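Local coordinates for O-phospho-L-seryl-tRNA:Cys-tRNA synthase (Methanocaldococcus jannaschii DSM 2661, PDB 5X6B), which probably catalyses the pyridoxal-phosphate-dependent conversion of O-phosphoseryl-tRNA into cysteinyl-tRNA, at residues Lys101-Asp106 with Cys263-Phe268; His120-Gly125 with Leu227-Tyr232; Lys126-His131 with Ile288-Cys293; Ile197-Val202 with Lys213-Ile218; Val234-Val239 with Lys391-Gly396. All blocks are in the same frame, centred on the assembly; numbering follows the deposited sequence.

Contact 1: Lys101-Asp106 with Cys263-Phe268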
# COMPACT_ATOMS: atom_id res chain seq x y z
N LYS B 101 -5.21 -6.30 13.67
CA LYS B 101 -5.84 -6.19 14.98
C LYS B 101 -4.95 -5.39 15.93
O LYS B 101 -5.40 -4.42 16.56
CB LYS B 101 -6.13 -7.57 15.55
CG LYS B 101 -6.71 -7.56 16.95
CD LYS B 101 -6.55 -8.91 17.62
CE LYS B 101 -7.60 -9.13 18.67
NZ LYS B 101 -7.88 -10.59 18.88
N ASP B 102 -3.69 -5.79 16.03
CA ASP B 102 -2.74 -5.11 16.92
C ASP B 102 -2.51 -3.67 16.49
O ASP B 102 -2.37 -2.78 17.32
CB ASP B 102 -1.42 -5.88 16.95
CG ASP B 102 -1.53 -7.18 17.72
OD1 ASP B 102 -2.53 -7.35 18.45
OD2 ASP B 102 -0.63 -8.03 17.59
N PHE B 103 -2.48 -3.44 15.18
CA PHE B 103 -2.29 -2.10 14.65
C PHE B 103 -3.46 -1.20 15.00
O PHE B 103 -3.28 -0.02 15.33
CB PHE B 103 -2.08 -2.15 13.14
CG PHE B 103 -2.13 -0.80 12.48
CD1 PHE B 103 -1.10 0.11 12.66
CD2 PHE B 103 -3.20 -0.43 11.69
CE1 PHE B 103 -1.14 1.35 12.07
CE2 PHE B 103 -3.25 0.81 11.09
CZ PHE B 103 -2.22 1.70 11.27
N LEU B 104 -4.67 -1.75 14.92
CA LEU B 104 -5.87 -0.97 15.19
C LEU B 104 -5.97 -0.57 16.65
O LEU B 104 -6.49 0.50 16.98
CB LEU B 104 -7.11 -1.75 14.76
CG LEU B 104 -7.37 -1.69 13.26
CD1 LEU B 104 -8.63 -2.45 12.89
CD2 LEU B 104 -7.46 -0.24 12.81
N GLU B 105 -5.48 -1.43 17.54
CA GLU B 105 -5.47 -1.07 18.95
C GLU B 105 -4.33 -0.08 19.23
O GLU B 105 -4.50 0.84 20.04
CB GLU B 105 -5.34 -2.32 19.83
CG GLU B 105 -3.93 -2.71 20.21
CD GLU B 105 -3.85 -4.10 20.82
OE1 GLU B 105 -4.92 -4.74 20.95
OE2 GLU B 105 -2.74 -4.53 21.17
N ASP B 106 -3.20 -0.23 18.55
CA ASP B 106 -2.08 0.68 18.73
C ASP B 106 -2.40 2.07 18.18
O ASP B 106 -2.02 3.08 18.76
CB ASP B 106 -0.81 0.13 18.08
CG ASP B 106 -0.27 -1.09 18.80
OD1 ASP B 106 -0.66 -1.32 19.96
OD2 ASP B 106 0.54 -1.83 18.20
N CYS B 263 -6.02 5.26 1.94
CA CYS B 263 -6.26 4.68 3.25
C CYS B 263 -6.46 5.78 4.28
O CYS B 263 -6.19 6.96 4.02
CB CYS B 263 -5.12 3.76 3.67
SG CYS B 263 -3.61 4.59 4.19
N GLY B 264 -6.94 5.39 5.46
CA GLY B 264 -7.28 6.33 6.50
C GLY B 264 -7.72 5.60 7.75
O GLY B 264 -7.75 4.37 7.78
N ILE B 265 -8.06 6.35 8.78
CA ILE B 265 -8.48 5.76 10.05
C ILE B 265 -9.73 6.45 10.56
O ILE B 265 -9.86 7.67 10.46
CB ILE B 265 -7.36 5.84 11.11
CG1 ILE B 265 -6.17 4.99 10.69
CG2 ILE B 265 -7.86 5.37 12.47
CD1 ILE B 265 -6.49 3.52 10.61
N LEU B 266 -10.66 5.66 11.08
CA LEU B 266 -11.79 6.21 11.82
C LEU B 266 -11.69 5.73 13.26
O LEU B 266 -11.77 4.54 13.53
CB LEU B 266 -13.13 5.78 11.20
CG LEU B 266 -14.40 6.17 11.96
CD1 LEU B 266 -14.48 7.68 12.17
CD2 LEU B 266 -15.64 5.67 11.24
N ALA B 267 -11.47 6.67 14.17
CA ALA B 267 -11.42 6.34 15.59
C ALA B 267 -12.70 6.81 16.26
O ALA B 267 -13.26 7.83 15.86
CB ALA B 267 -10.20 6.96 16.25
N PHE B 268 -13.16 6.07 17.26
CA PHE B 268 -14.44 6.38 17.89
C PHE B 268 -14.57 5.79 19.29
O PHE B 268 -13.90 4.81 19.63
CB PHE B 268 -15.59 5.90 17.01
CG PHE B 268 -15.52 4.44 16.64
CD1 PHE B 268 -16.12 3.48 17.44
CD2 PHE B 268 -14.86 4.03 15.49
CE1 PHE B 268 -16.05 2.14 17.11
CE2 PHE B 268 -14.79 2.69 15.15
CZ PHE B 268 -15.39 1.74 15.96

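Contact 2: His120-Gly125 with Leu227-Tyr232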
# COMPACT_ATOMS: atom_id res chain seq x y z
N HIS B 120 -10.89 3.90 3.53
CA HIS B 120 -10.27 4.29 2.28
C HIS B 120 -9.88 5.77 2.31
O HIS B 120 -9.66 6.38 1.26
CB HIS B 120 -11.20 4.02 1.09
CG HIS B 120 -11.60 2.58 0.95
ND1 HIS B 120 -10.67 1.56 0.84
CD2 HIS B 120 -12.81 2.00 0.88
CE1 HIS B 120 -11.31 0.41 0.72
NE2 HIS B 120 -12.61 0.64 0.74
N GLY B 121 -9.81 6.34 3.50
CA GLY B 121 -9.49 7.74 3.65
C GLY B 121 -10.39 8.49 4.62
O GLY B 121 -11.28 7.90 5.23
N ALA B 122 -10.14 9.79 4.76
CA ALA B 122 -10.91 10.63 5.66
C ALA B 122 -12.32 10.88 5.11
O ALA B 122 -13.27 11.06 5.88
CB ALA B 122 -10.19 11.94 5.91
N ARG B 123 -12.44 10.90 3.79
CA ARG B 123 -13.74 10.97 3.12
C ARG B 123 -14.69 9.91 3.66
O ARG B 123 -15.73 10.23 4.24
CB ARG B 123 -13.58 10.77 1.61
CG ARG B 123 -12.92 11.91 0.86
CD ARG B 123 -12.40 11.44 -0.49
NE ARG B 123 -11.88 12.54 -1.31
CZ ARG B 123 -10.63 12.98 -1.27
NH1 ARG B 123 -9.76 12.44 -0.43
NH2 ARG B 123 -10.24 13.97 -2.06
N GLU B 124 -14.31 8.65 3.47
CA GLU B 124 -15.15 7.52 3.83
C GLU B 124 -15.46 7.49 5.32
O GLU B 124 -16.55 7.09 5.72
CB GLU B 124 -14.49 6.21 3.40
CG GLU B 124 -14.34 6.04 1.89
CD GLU B 124 -15.66 5.71 1.19
OE1 GLU B 124 -16.71 5.60 1.87
OE2 GLU B 124 -15.65 5.55 -0.06
N GLY B 125 -14.50 7.91 6.13
CA GLY B 125 -14.69 7.96 7.57
C GLY B 125 -15.79 8.92 7.96
O GLY B 125 -16.58 8.64 8.86
N LEU B 227 -17.45 15.04 15.62
CA LEU B 227 -16.42 14.47 14.76
C LEU B 227 -15.33 15.49 14.46
O LEU B 227 -15.59 16.55 13.89
CB LEU B 227 -17.03 13.97 13.45
CG LEU B 227 -16.05 13.75 12.29
CD1 LEU B 227 -15.10 12.61 12.60
CD2 LEU B 227 -16.78 13.50 10.99
N LEU B 228 -14.10 15.16 14.86
CA LEU B 228 -12.95 16.01 14.58
C LEU B 228 -12.22 15.52 13.33
O LEU B 228 -11.68 14.41 13.32
CB LEU B 228 -12.00 16.05 15.78
CG LEU B 228 -10.74 16.91 15.68
CD1 LEU B 228 -11.08 18.37 15.45
CD2 LEU B 228 -9.90 16.74 16.93
N ASN B 229 -12.24 16.33 12.27
CA ASN B 229 -11.55 15.96 11.04
C ASN B 229 -10.05 16.15 11.18
O ASN B 229 -9.52 17.23 10.94
CB ASN B 229 -12.05 16.79 9.86
CG ASN B 229 -11.40 16.38 8.55
OD1 ASN B 229 -10.74 15.35 8.47
ND2 ASN B 229 -11.57 17.20 7.52
N CYS B 230 -9.36 15.08 11.56
CA CYS B 230 -7.94 15.14 11.79
C CYS B 230 -7.11 14.79 10.56
O CYS B 230 -5.94 14.41 10.67
CB CYS B 230 -7.56 14.23 12.94
SG CYS B 230 -8.10 14.87 14.53
N ALA B 231 -7.73 14.89 9.39
CA ALA B 231 -6.96 14.96 8.16
C ALA B 231 -6.05 16.16 8.34
O ALA B 231 -6.50 17.20 8.82
CB ALA B 231 -7.86 15.13 6.94
N TYR B 232 -4.77 16.00 8.01
CA TYR B 232 -3.75 17.05 8.15
C TYR B 232 -3.25 17.31 9.56
O TYR B 232 -2.41 18.19 9.74
CB TYR B 232 -4.24 18.39 7.58
CG TYR B 232 -3.80 18.70 6.17
CD1 TYR B 232 -2.53 18.36 5.72
CD2 TYR B 232 -4.65 19.38 5.31
CE1 TYR B 232 -2.14 18.65 4.43
CE2 TYR B 232 -4.26 19.68 4.02
CZ TYR B 232 -3.01 19.32 3.59
OH TYR B 232 -2.62 19.62 2.30

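Contact 3: Lys126-His131 with Ile288-Cys293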
# COMPACT_ATOMS: atom_id res chain seq x y z
N LYS B 126 -15.85 10.05 7.27
CA LYS B 126 -16.90 11.04 7.51
C LYS B 126 -18.24 10.49 7.09
O LYS B 126 -19.21 10.53 7.84
CB LYS B 126 -16.62 12.34 6.76
CG LYS B 126 -15.37 13.09 7.16
CD LYS B 126 -15.17 14.24 6.20
CE LYS B 126 -13.87 14.96 6.45
NZ LYS B 126 -13.67 16.01 5.41
N PHE B 127 -18.29 9.97 5.86
CA PHE B 127 -19.52 9.43 5.31
C PHE B 127 -20.07 8.32 6.19
O PHE B 127 -21.28 8.22 6.38
CB PHE B 127 -19.29 8.90 3.90
CG PHE B 127 -20.51 8.24 3.32
CD1 PHE B 127 -21.65 8.98 3.03
CD2 PHE B 127 -20.52 6.87 3.07
CE1 PHE B 127 -22.77 8.37 2.50
CE2 PHE B 127 -21.63 6.26 2.54
CZ PHE B 127 -22.77 7.01 2.26
N ILE B 128 -19.18 7.50 6.73
CA ILE B 128 -19.59 6.39 7.59
C ILE B 128 -20.34 6.87 8.83
O ILE B 128 -21.42 6.37 9.12
CB ILE B 128 -18.38 5.54 8.03
CG1 ILE B 128 -17.95 4.63 6.88
CG2 ILE B 128 -18.73 4.70 9.24
CD1 ILE B 128 -16.64 3.94 7.12
N VAL B 129 -19.78 7.84 9.54
CA VAL B 129 -20.43 8.33 10.75
C VAL B 129 -21.68 9.15 10.40
O VAL B 129 -22.66 9.13 11.14
CB VAL B 129 -19.48 9.18 11.64
CG1 VAL B 129 -18.30 8.34 12.10
CG2 VAL B 129 -19.00 10.42 10.91
N MET B 130 -21.65 9.84 9.27
CA MET B 130 -22.81 10.59 8.81
C MET B 130 -23.94 9.65 8.43
O MET B 130 -25.12 10.03 8.47
CB MET B 130 -22.45 11.47 7.61
CG MET B 130 -21.69 12.73 7.94
SD MET B 130 -21.41 13.71 6.45
CE MET B 130 -20.40 15.05 7.10
N HIS B 131 -23.58 8.43 8.07
CA HIS B 131 -24.55 7.47 7.56
C HIS B 131 -25.08 6.56 8.66
O HIS B 131 -26.21 6.07 8.58
CB HIS B 131 -23.91 6.63 6.45
CG HIS B 131 -24.86 5.72 5.74
ND1 HIS B 131 -25.08 4.42 6.14
CD2 HIS B 131 -25.65 5.92 4.66
CE1 HIS B 131 -25.97 3.86 5.34
NE2 HIS B 131 -26.33 4.75 4.43
N ILE B 288 -21.28 -3.62 8.28
CA ILE B 288 -21.99 -3.04 7.14
C ILE B 288 -21.32 -1.80 6.56
O ILE B 288 -21.25 -1.64 5.34
CB ILE B 288 -23.44 -2.67 7.54
CG1 ILE B 288 -24.19 -3.90 8.02
CG2 ILE B 288 -24.18 -2.03 6.37
CD1 ILE B 288 -25.58 -3.60 8.52
N GLU B 289 -20.85 -0.91 7.43
CA GLU B 289 -20.26 0.34 6.96
C GLU B 289 -18.89 0.10 6.30
O GLU B 289 -18.42 0.92 5.52
CB GLU B 289 -20.13 1.34 8.11
CG GLU B 289 -21.46 1.79 8.72
CD GLU B 289 -22.32 2.60 7.76
OE1 GLU B 289 -21.77 3.17 6.80
OE2 GLU B 289 -23.55 2.68 7.98
N MET B 290 -18.27 -1.03 6.62
CA MET B 290 -17.04 -1.44 5.96
C MET B 290 -17.33 -2.08 4.60
O MET B 290 -16.41 -2.35 3.83
CB MET B 290 -16.26 -2.44 6.82
CG MET B 290 -15.86 -1.95 8.21
SD MET B 290 -14.53 -0.74 8.20
CE MET B 290 -15.46 0.79 8.32
N LEU B 291 -18.61 -2.31 4.32
CA LEU B 291 -19.03 -3.25 3.29
C LEU B 291 -18.36 -4.59 3.58
O LEU B 291 -17.98 -5.32 2.67
CB LEU B 291 -18.68 -2.75 1.88
CG LEU B 291 -19.56 -1.62 1.35
CD1 LEU B 291 -19.17 -1.23 -0.06
CD2 LEU B 291 -21.03 -2.03 1.41
N GLY B 292 -18.22 -4.87 4.87
CA GLY B 292 -17.62 -6.10 5.37
C GLY B 292 -16.16 -6.28 4.98
O GLY B 292 -15.57 -7.32 5.25
N CYS B 293 -15.57 -5.25 4.37
CA CYS B 293 -14.30 -5.43 3.68
C CYS B 293 -13.14 -5.71 4.62
O CYS B 293 -12.93 -5.02 5.62
CB CYS B 293 -13.98 -4.22 2.79
SG CYS B 293 -13.23 -2.78 3.60

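Contact 4: Ile197-Val202 with Lys213-Ile218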
# COMPACT_ATOMS: atom_id res chain seq x y z
N ILE B 197 -21.74 17.43 15.01
CA ILE B 197 -20.86 18.59 15.01
C ILE B 197 -19.49 18.22 14.44
O ILE B 197 -18.86 17.26 14.88
CB ILE B 197 -20.69 19.17 16.42
CG1 ILE B 197 -22.05 19.56 16.99
CG2 ILE B 197 -19.76 20.37 16.40
CD1 ILE B 197 -22.00 19.98 18.42
N LEU B 198 -19.04 18.99 13.45
CA LEU B 198 -17.80 18.68 12.73
C LEU B 198 -16.81 19.84 12.77
O LEU B 198 -17.17 20.98 12.47
CB LEU B 198 -18.12 18.30 11.28
CG LEU B 198 -17.01 17.77 10.37
CD1 LEU B 198 -17.58 16.75 9.39
CD2 LEU B 198 -16.34 18.90 9.60
N LEU B 199 -15.57 19.55 13.14
CA LEU B 199 -14.52 20.57 13.13
C LEU B 199 -13.32 20.14 12.30
O LEU B 199 -12.67 19.13 12.60
CB LEU B 199 -14.08 20.89 14.56
CG LEU B 199 -12.89 21.86 14.67
CD1 LEU B 199 -13.22 23.22 14.06
CD2 LEU B 199 -12.45 22.02 16.12
N THR B 200 -13.03 20.90 11.25
CA THR B 200 -11.83 20.68 10.47
C THR B 200 -10.63 21.13 11.29
O THR B 200 -10.37 22.33 11.41
CB THR B 200 -11.87 21.45 9.14
OG1 THR B 200 -13.04 21.07 8.40
CG2 THR B 200 -10.64 21.13 8.31
N HIS B 201 -9.92 20.17 11.88
CA HIS B 201 -8.86 20.47 12.85
C HIS B 201 -7.79 21.39 12.28
O HIS B 201 -7.34 22.32 12.94
CB HIS B 201 -8.22 19.18 13.35
CG HIS B 201 -7.49 19.34 14.65
ND1 HIS B 201 -6.78 18.31 15.23
CD2 HIS B 201 -7.37 20.40 15.48
CE1 HIS B 201 -6.25 18.74 16.36
NE2 HIS B 201 -6.59 20.00 16.53
N VAL B 202 -7.38 21.11 11.04
CA VAL B 202 -6.59 22.05 10.25
C VAL B 202 -7.20 22.10 8.85
O VAL B 202 -7.29 21.08 8.16
CB VAL B 202 -5.09 21.65 10.18
CG1 VAL B 202 -4.39 22.38 9.04
CG2 VAL B 202 -4.39 21.96 11.49
N LYS B 213 -10.75 21.39 21.78
CA LYS B 213 -11.35 21.12 23.08
C LYS B 213 -12.58 21.99 23.30
O LYS B 213 -13.56 21.55 23.91
CB LYS B 213 -10.34 21.35 24.20
CG LYS B 213 -10.84 20.88 25.56
CD LYS B 213 -9.74 20.94 26.61
CE LYS B 213 -10.21 20.34 27.93
NZ LYS B 213 -9.13 20.35 28.96
N LYS B 214 -12.53 23.22 22.80
CA LYS B 214 -13.63 24.16 22.99
C LYS B 214 -14.89 23.69 22.26
O LYS B 214 -15.98 23.71 22.83
CB LYS B 214 -13.22 25.56 22.51
CG LYS B 214 -12.78 26.50 23.63
CD LYS B 214 -13.69 26.38 24.86
CE LYS B 214 -13.57 27.60 25.77
NZ LYS B 214 -14.19 27.34 27.11
N VAL B 215 -14.73 23.26 21.02
CA VAL B 215 -15.86 22.73 20.26
C VAL B 215 -16.32 21.42 20.89
O VAL B 215 -17.50 21.08 20.84
CB VAL B 215 -15.51 22.52 18.78
CG1 VAL B 215 -16.73 22.07 18.00
CG2 VAL B 215 -14.94 23.80 18.18
N GLY B 216 -15.39 20.71 21.50
CA GLY B 216 -15.71 19.49 22.21
C GLY B 216 -16.58 19.78 23.42
O GLY B 216 -17.54 19.05 23.69
N LYS B 217 -16.25 20.85 24.14
CA LYS B 217 -17.00 21.20 25.34
C LYS B 217 -18.39 21.74 25.01
O LYS B 217 -19.35 21.46 25.74
CB LYS B 217 -16.22 22.22 26.18
CG LYS B 217 -15.09 21.59 26.97
CD LYS B 217 -14.54 22.53 28.03
CE LYS B 217 -14.05 23.84 27.42
NZ LYS B 217 -13.43 24.74 28.43
N ILE B 218 -18.50 22.50 23.93
CA ILE B 218 -19.80 22.92 23.41
C ILE B 218 -20.66 21.71 23.06
O ILE B 218 -21.84 21.65 23.41
CB ILE B 218 -19.65 23.80 22.16
CG1 ILE B 218 -18.86 25.07 22.49
CG2 ILE B 218 -21.03 24.16 21.59
CD1 ILE B 218 -18.64 25.97 21.29

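Contact 5: Val234-Val239 with Lys391-Gly396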
# COMPACT_ATOMS: atom_id res chain seq x y z
N VAL B 234 -3.37 14.28 12.28
CA VAL B 234 -2.92 12.98 12.75
C VAL B 234 -1.79 12.47 11.87
O VAL B 234 -1.96 12.31 10.66
CB VAL B 234 -4.07 11.95 12.79
CG1 VAL B 234 -3.52 10.54 12.87
CG2 VAL B 234 -4.96 12.21 13.99
N GLY B 235 -0.64 12.23 12.49
CA GLY B 235 0.54 11.81 11.76
C GLY B 235 1.54 12.92 11.55
O GLY B 235 2.66 12.67 11.09
N ARG B 236 1.15 14.16 11.86
CA ARG B 236 2.08 15.30 11.84
C ARG B 236 2.34 15.80 13.25
O ARG B 236 3.49 15.90 13.68
CB ARG B 236 1.53 16.44 10.99
CG ARG B 236 1.27 16.07 9.56
CD ARG B 236 1.06 17.26 8.64
NE ARG B 236 0.73 16.78 7.30
CZ ARG B 236 0.90 17.47 6.18
NH1 ARG B 236 0.57 16.94 5.01
NH2 ARG B 236 1.40 18.69 6.23
N MET B 237 1.26 16.12 13.95
CA MET B 237 1.34 16.57 15.33
C MET B 237 0.59 15.57 16.21
O MET B 237 -0.26 14.83 15.72
CB MET B 237 0.75 17.97 15.48
CG MET B 237 -0.76 18.02 15.32
SD MET B 237 -1.40 19.71 15.34
CE MET B 237 -0.94 20.31 13.72
N PRO B 238 0.93 15.53 17.51
CA PRO B 238 0.20 14.64 18.42
C PRO B 238 -1.26 15.07 18.61
O PRO B 238 -1.55 16.26 18.58
CB PRO B 238 0.98 14.75 19.73
CG PRO B 238 1.75 16.02 19.62
CD PRO B 238 2.07 16.18 18.17
N VAL B 239 -2.15 14.10 18.78
CA VAL B 239 -3.58 14.38 18.93
C VAL B 239 -4.21 13.50 20.00
O VAL B 239 -4.14 12.27 19.91
CB VAL B 239 -4.34 14.19 17.61
CG1 VAL B 239 -5.84 14.25 17.85
CG2 VAL B 239 -3.93 15.23 16.58
N LYS B 391 0.09 27.95 -2.73
CA LYS B 391 0.09 27.08 -1.56
C LYS B 391 1.29 26.14 -1.63
O LYS B 391 1.57 25.54 -2.67
CB LYS B 391 -1.21 26.28 -1.47
CG LYS B 391 -2.42 27.11 -1.12
CD LYS B 391 -3.72 26.33 -1.25
CE LYS B 391 -3.73 25.11 -0.35
NZ LYS B 391 -5.04 24.40 -0.43
N MET B 392 2.01 26.03 -0.52
CA MET B 392 3.18 25.18 -0.47
C MET B 392 3.41 24.62 0.93
O MET B 392 2.88 25.12 1.92
CB MET B 392 4.43 25.94 -0.93
CG MET B 392 4.59 27.30 -0.29
SD MET B 392 6.12 28.11 -0.77
CE MET B 392 7.31 27.10 0.09
N SER B 393 4.21 23.57 1.00
CA SER B 393 4.65 23.01 2.26
C SER B 393 6.04 22.44 2.05
O SER B 393 6.34 21.89 0.98
CB SER B 393 3.68 21.95 2.76
OG SER B 393 4.07 21.42 4.02
N VAL B 394 6.91 22.60 3.03
CA VAL B 394 8.25 22.03 2.96
C VAL B 394 8.36 20.94 4.01
O VAL B 394 9.45 20.51 4.36
CB VAL B 394 9.36 23.09 3.16
CG1 VAL B 394 9.25 24.18 2.10
CG2 VAL B 394 9.31 23.68 4.58
N TYR B 395 7.20 20.50 4.50
CA TYR B 395 7.16 19.41 5.46
C TYR B 395 7.93 18.20 4.95
O TYR B 395 7.79 17.81 3.79
CB TYR B 395 5.72 19.01 5.78
CG TYR B 395 5.65 17.91 6.81
CD1 TYR B 395 5.59 18.20 8.16
CD2 TYR B 395 5.67 16.57 6.43
CE1 TYR B 395 5.54 17.20 9.11
CE2 TYR B 395 5.62 15.56 7.37
CZ TYR B 395 5.55 15.88 8.71
OH TYR B 395 5.50 14.89 9.65
N GLY B 396 8.74 17.61 5.82
CA GLY B 396 9.45 16.40 5.48
C GLY B 396 10.70 16.61 4.65
O GLY B 396 11.48 15.68 4.46

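Contact 1: Lys101-Asp106 with Cys263-Phe268
Ile-265 reaches from its strand to Phe-103 and Leu-104 on the helix facing it, the one strand side chain in the contact against two from the helix. CB heads straight for the helix but touches nothing on it. The two branches then part: CG2 stops short of any touch, whereas CG1 carries the one atom that makes contact. With chi2 at -64° the chain bends at CG1, and this turn brings the terminal methyl CD1 up against two neighbouring helix side chains. There CD1 lies 4.3 Å from CE2 of Phe-103, approaching the ring obliquely, and 4.5 Å from CD2 of Leu-104. Strand 264-268 belongs to the seven-stranded mixed sheet of a fold type I pyridoxal-phosphate enzyme, in which it runs antiparallel to both its neighbours, and helix 100-111 leads into the edge strand 115-119 beside it. A beta-branched isoleucine suits an extended chain and still offers a methyl long enough to bridge this gap, while leucine and phenylalanine give the helix a broad apolar surface. No hydrogen bond crosses, so the meeting is one of loose apolar contact. Farther out, the Phe-103 ring stands edge-to-face with Phe-307, and Asp-106 OD2 is hydrogen-bonded to Tyr-44 OH of the second subunit.

Contact 2: His120-Gly125 with Leu227-Tyr232
Two alanine methyl groups make the closest approach between these segments: Ala-122 CB and Ala-231 CB stand 4.1 Å apart, and no hydrogen bond joins the two backbones. Such small side chains let the start of helix 122-132 come close to the turn that follows strand 226-229, with their alpha carbons 6.4 Å apart. Asn-229 adds the one polar neighbour, its OD1 lying 4.3 Å from Ala-122 CB. That oxygen is occupied within its own segment, for Ala-231 N donates to Asn-229 OD1 over 3.2 Å at 157°, closing an Asx turn. The donor sits well above the amide plane, 51° out of it, yet the bond fixes which end of the amide carries the oxygen. Gly-121 occupies the N-cap, where its positive phi of 134° is easy only for a residue without CB. Beyond it the amides of Ala-122 and Arg-123 hydrogen-bond phosphate oxygens of the modified lysine LLP at position 255, so the positive helix end faces the cofactor phosphate. The other end of Asn-229, ND2, is hydrogen-bonded to the pyridine N1 of the same cofactor. Many fold type I enzymes present an aspartate to this nitrogen; an amide N-H in its place is consistent with N1 acting here as an acceptor.

Contact 3: Lys126-His131 with Ile288-Cys293
The imidazole of His-131 and the carboxylate of Glu-289 meet edge to oxygen, with their planes turned 61° apart. OE2 of Glu-289 lies at the ring's ND1 edge, close to the ring plane, and receives the N-H on its syn lone pair; His-131 ND1 to Glu-289 OE2 is 3.0 Å, with a nearly straight angle of 161°. The glutamate chain bends at chi2, which folds its carboxylate back to the helix. Its other oxygen, OE1, forms a salt bridge with Arg-156 NH2 of the second subunit, so the buried carboxylate is gripped from two chains, one oxygen by each.

Alongside this polar pair runs an apolar one. Ile-128 and the glutamate stem slide past each other in opposite directions, Ile-128 CG2 lying 3.8 Å from Glu-289 CB. Met-290 starts out pointing away but curls round through chi2 and chi3, crossing the isoleucine at about a right angle until its CE is 3.6 Å from Ile-128 CD1; a flexible, unbranched thioether suits such a return. Met-290 also opens a type I' turn that ends at Cys-293; the positive phi angles of the turn fall on Leu-291 and Gly-292. The loop between helices 273-276 and 298-305 is thereby fastened to helix 122-132, which packs on strand 264-268 through Ile-128 and Val-129 and on helix 148-156 through Met-130.

Contact 4: Ile197-Val202 with Lys213-Ile218
Leu-199 and Ile-197 on the strand meet Val-215 on the helix, and apolar contact accounts for everything that crosses between the segments. Val-215 points at the strand and shares out its two methyl groups. CG1 goes to Ile-197, at 3.8 Å from CG2 of that residue, while CG2 lies 3.7 Å from CD2 of Leu-199. The division follows from chi1 of -176°, which places CG1 opposite the backbone nitrogen and CG2 beside it, so that the valine wedges between the two strand side chains, one methyl to each. Ile-197 uses its short branch CG2 for this touch; Leu-199 uses one methyl of its tip. These two residues, spaced two apart, project from the same face of the strand, whereas Leu-198 between them points to the other face. Valine is small enough to let helix and sheet come close, with the alpha carbons of Leu-199 and Val-215 only 7.6 Å apart, and Ile-197 and Leu-199 supply branched, apolar surface to receive it.

Hydrogen bonds serve each element separately. On the helix, Lys-217 N donates to Lys-213 O over 2.8 Å and Ile-218 N to Lys-214 O over 3.0 Å, while Lys-214 and Lys-217 extend from its exposed side. On the strand, Thr-200 OG1 is bound to Asp-143 OD1, and His-201 ND1 to Thr-233 OG1.

Tyr-180 of helix 179-188 touches all three contacting residues. Strand 194-200, helix 212-221 and the parallel strand 226-229 form a beta-alpha-beta unit, with the helix laid over the sheet as in the large domain of fold type I enzymes.

Contact 5: Val234-Val239 with Lys391-Gly396
Gly-235 brings its carbonyl O to 3.9 Å from the hydroxyl OH of Tyr-395, too far for a bond; that oxygen instead accepts from Arg-313 NE. With phi at 103° the chain turns here in a way that a side chain would hinder, and glycine has none. Arg-236 follows and does most of the work. Its CA lies 4.1 Å from Tyr-395 OH, and from there the extended side chain runs back along one face of the tyrosine ring until CZ stands over it. This is a cation-pi contact, Arg-236 CZ being 5.0 Å from the centroid of the Tyr-395 ring and 17° off its normal, with NH2 approaching the ring obliquely. The meeting joins a loop of the large, cofactor-binding part of the fold to the end of strand 389-392, in the three-stranded antiparallel sheet of the C-terminal part. Beside the guanidinium, 4.4 Å from Arg-236 NH2, Ser-393 OG accepts from Tyr-395 N over 3.3 Å, an ST turn that sets the tyrosine's place. Asp-347 OD1 ties the two sides together, in a salt bridge with Arg-236 NH2 and a hydrogen bond with Ser-393 OG. The arginine's other nitrogens hold Ser-256 OG through NE, and Pro-60 O and the backbone O of LLP at position 255 through NH1.

From the N terminus, 101-106 opens contact 1; 120-125, the start of helix 122-132 with its lead-in, opens contact 2, and 126-131, farther along it, contact 3. Contact 4 is a short local closure, 197-202 to 213-218, lying within the spans of all three. Contact 2 then closes at 227-232, wholly within the span of contact 1, its strand hydrogen-bonded to that of contact 4. Contact 5 opens at 234-239 before contact 1 closes at 263-268 and contact 3 at 288-293, so it crosses both, as contact 3 crosses contacts 1 and 2. Contact 5 closes last, at 391-396. Contacts 1, 2 and 4 fasten helices to the central sheet, contact 3 adds the subunit-interface loop, and contact 5 the C-terminal part.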